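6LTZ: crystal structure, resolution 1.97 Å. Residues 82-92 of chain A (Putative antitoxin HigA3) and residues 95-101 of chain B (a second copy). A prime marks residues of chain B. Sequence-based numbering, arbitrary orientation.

Chain A, residues 82-92: TLQAYVAALGG
Chain B (95-101) RIVAEFG

The most unusual feature of this contact is a glycine pressed against an aromatic ring where the helix of chain A ends: Gly92 CA lies 3.4 Å from Phe100′ CE1 and 3.2 Å from Glu99′ O. A CB on Gly92 would point toward the strand and come within 2.2 Å of Phe100′ CE1, a clash, so the bare backbone is what lets the chains approach this closely. The register is set here, with the CA atoms of Gly92 and Phe100′ 4.7 Å apart.

Residues 82-89 are helical, and 95-100 of chain B form an extended strand (Ala98′ phi/psi -121/119). Their axes run in nearly the same direction, 25° apart, with a closest approach of 9.6 Å. The helix closes in a Schellman motif: Gly91 adopts phi/psi 91/9, where a CB would be jammed against the carbonyl O of Leu90, so glycine suits the place, while Gly91 N donates a hydrogen bond to Ala88 O (3.0 Å) and Gly92 N one to Val87 O (3.0 Å). Gly92 then extends at -107/-176.

No hydrogen bond crosses between the stretches; apart from the backbone contacts of Gly91, Gly92 and Glu99′, apolar side chains make the contact. Leu83 and Val87, one turn apart on the helix, and Leu90 just past its end all point toward the strand, where the alternate residues Ile96′ and Ala98′ point back. Leu83 (t, p) places CD2 4.1 Å from CG2 of Ile96′ (m, t). Val87 (t) sets CG1 3.8 Å from Ala98′ CB, two methyl groups meeting at van der Waals distance, and 3.9 Å from Phe100′ CZ.

Phe100′ (chi1 -64°, chi2 -84°) leaves its backbone sideways, but its ring reaches the helix end and gives the largest covered area, 69 of 267 Å² in total. Leu90 (m, t) meets the ring edge, CB to Phe100′ CE1 4.0 Å.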

# COMPACT_ATOMS: atom_id res chain seq x y z
N THR A 82 8.11 0.18 -1.56
CA THR A 82 8.97 0.79 -0.55
C THR A 82 8.42 0.51 0.84
O THR A 82 9.18 0.17 1.76
CB THR A 82 9.09 2.31 -0.78
OG1 THR A 82 9.71 2.54 -2.05
CG2 THR A 82 9.94 2.95 0.30
N LEU A 83 7.11 0.63 0.99
CA LEU A 83 6.47 0.27 2.25
C LEU A 83 6.65 -1.22 2.53
O LEU A 83 6.87 -1.62 3.68
CB LEU A 83 4.98 0.62 2.22
CG LEU A 83 4.19 0.34 3.50
CD1 LEU A 83 4.80 1.08 4.68
CD2 LEU A 83 2.73 0.72 3.33
N GLN A 84 6.58 -2.04 1.49
CA GLN A 84 6.78 -3.49 1.64
C GLN A 84 8.16 -3.77 2.22
O GLN A 84 8.31 -4.59 3.13
CB GLN A 84 6.60 -4.21 0.30
CG GLN A 84 6.44 -5.74 0.40
CD GLN A 84 7.77 -6.48 0.52
OE1 GLN A 84 8.81 -5.98 0.09
NE2 GLN A 84 7.73 -7.68 1.10
N ALA A 85 9.16 -3.07 1.70
CA ALA A 85 10.56 -3.27 2.09
C ALA A 85 10.83 -2.81 3.51
O ALA A 85 11.62 -3.41 4.24
CB ALA A 85 11.47 -2.55 1.12
N TYR A 86 10.17 -1.72 3.89
CA TYR A 86 10.30 -1.18 5.23
C TYR A 86 9.73 -2.16 6.26
O TYR A 86 10.40 -2.51 7.23
CB TYR A 86 9.59 0.18 5.32
CG TYR A 86 9.61 0.80 6.69
CD1 TYR A 86 10.65 1.63 7.09
CD2 TYR A 86 8.58 0.57 7.59
CE1 TYR A 86 10.67 2.20 8.35
CE2 TYR A 86 8.58 1.14 8.85
CZ TYR A 86 9.63 1.95 9.22
OH TYR A 86 9.63 2.52 10.47
N VAL A 87 8.50 -2.62 6.03
CA VAL A 87 7.88 -3.58 6.93
C VAL A 87 8.68 -4.88 6.97
O VAL A 87 8.85 -5.48 8.03
CB VAL A 87 6.41 -3.86 6.54
CG1 VAL A 87 5.82 -4.99 7.38
CG2 VAL A 87 5.57 -2.59 6.70
N ALA A 88 9.19 -5.31 5.82
CA ALA A 88 10.00 -6.52 5.75
C ALA A 88 11.28 -6.39 6.58
O ALA A 88 11.73 -7.34 7.21
CB ALA A 88 10.33 -6.87 4.32
N ALA A 89 11.87 -5.20 6.57
CA ALA A 89 13.10 -4.97 7.32
C ALA A 89 12.84 -5.03 8.82
O ALA A 89 13.73 -5.38 9.60
CB ALA A 89 13.72 -3.62 6.92
N LEU A 90 11.62 -4.69 9.23
CA LEU A 90 11.22 -4.79 10.62
C LEU A 90 10.90 -6.24 11.02
O LEU A 90 10.60 -6.52 12.17
CB LEU A 90 10.01 -3.90 10.90
CG LEU A 90 10.26 -2.39 10.78
CD1 LEU A 90 8.99 -1.61 11.07
CD2 LEU A 90 11.39 -1.97 11.71
N GLY A 91 10.95 -7.15 10.05
CA GLY A 91 10.68 -8.55 10.31
C GLY A 91 9.22 -8.93 10.11
O GLY A 91 8.80 -10.04 10.45
N GLY A 92 8.45 -8.01 9.55
CA GLY A 92 7.03 -8.26 9.35
C GLY A 92 6.63 -8.52 7.91
O GLY A 92 7.47 -8.59 7.02
N ARG B 95 -7.40 -1.14 3.68
CA ARG B 95 -6.86 -1.59 4.95
C ARG B 95 -5.41 -1.98 4.73
O ARG B 95 -5.11 -2.87 3.93
CB ARG B 95 -7.67 -2.76 5.53
CG ARG B 95 -8.46 -2.38 6.77
CD ARG B 95 -9.19 -3.56 7.40
NE ARG B 95 -8.36 -4.33 8.32
CZ ARG B 95 -7.92 -5.56 8.07
NH1 ARG B 95 -8.23 -6.17 6.93
NH2 ARG B 95 -7.18 -6.19 8.98
N ILE B 96 -4.51 -1.27 5.41
CA ILE B 96 -3.08 -1.54 5.31
C ILE B 96 -2.61 -2.18 6.60
O ILE B 96 -2.60 -1.56 7.66
CB ILE B 96 -2.28 -0.26 5.04
CG1 ILE B 96 -2.76 0.40 3.75
CG2 ILE B 96 -0.79 -0.58 4.96
CD1 ILE B 96 -2.22 1.79 3.56
N VAL B 97 -2.21 -3.44 6.49
CA VAL B 97 -1.90 -4.25 7.65
C VAL B 97 -0.47 -4.76 7.58
O VAL B 97 0.04 -5.08 6.50
CB VAL B 97 -2.90 -5.43 7.77
CG1 VAL B 97 -2.30 -6.61 8.51
CG2 VAL B 97 -4.18 -4.95 8.44
N ALA B 98 0.19 -4.80 8.72
CA ALA B 98 1.49 -5.43 8.81
C ALA B 98 1.44 -6.55 9.85
O ALA B 98 1.13 -6.32 11.02
CB ALA B 98 2.55 -4.41 9.16
N GLU B 99 1.70 -7.77 9.40
CA GLU B 99 1.69 -8.92 10.27
C GLU B 99 3.05 -9.11 10.93
O GLU B 99 4.07 -9.21 10.26
CB GLU B 99 1.32 -10.18 9.50
CG GLU B 99 -0.04 -10.12 8.84
CD GLU B 99 -0.41 -11.43 8.18
OE1 GLU B 99 0.50 -12.10 7.65
OE2 GLU B 99 -1.61 -11.78 8.19
N PHE B 100 3.04 -9.16 12.26
CA PHE B 100 4.26 -9.40 13.02
C PHE B 100 4.04 -10.59 13.93
O PHE B 100 3.34 -10.50 14.94
CB PHE B 100 4.64 -8.15 13.81
CG PHE B 100 4.99 -6.98 12.94
CD1 PHE B 100 6.27 -6.85 12.41
CD2 PHE B 100 4.03 -6.03 12.61
CE1 PHE B 100 6.59 -5.78 11.59
CE2 PHE B 100 4.35 -4.96 11.80
CZ PHE B 100 5.63 -4.83 11.28
N GLY B 101 4.63 -11.72 13.56
CA GLY B 101 4.38 -12.97 14.25
C GLY B 101 2.95 -13.39 14.02
O GLY B 101 2.52 -13.56 12.88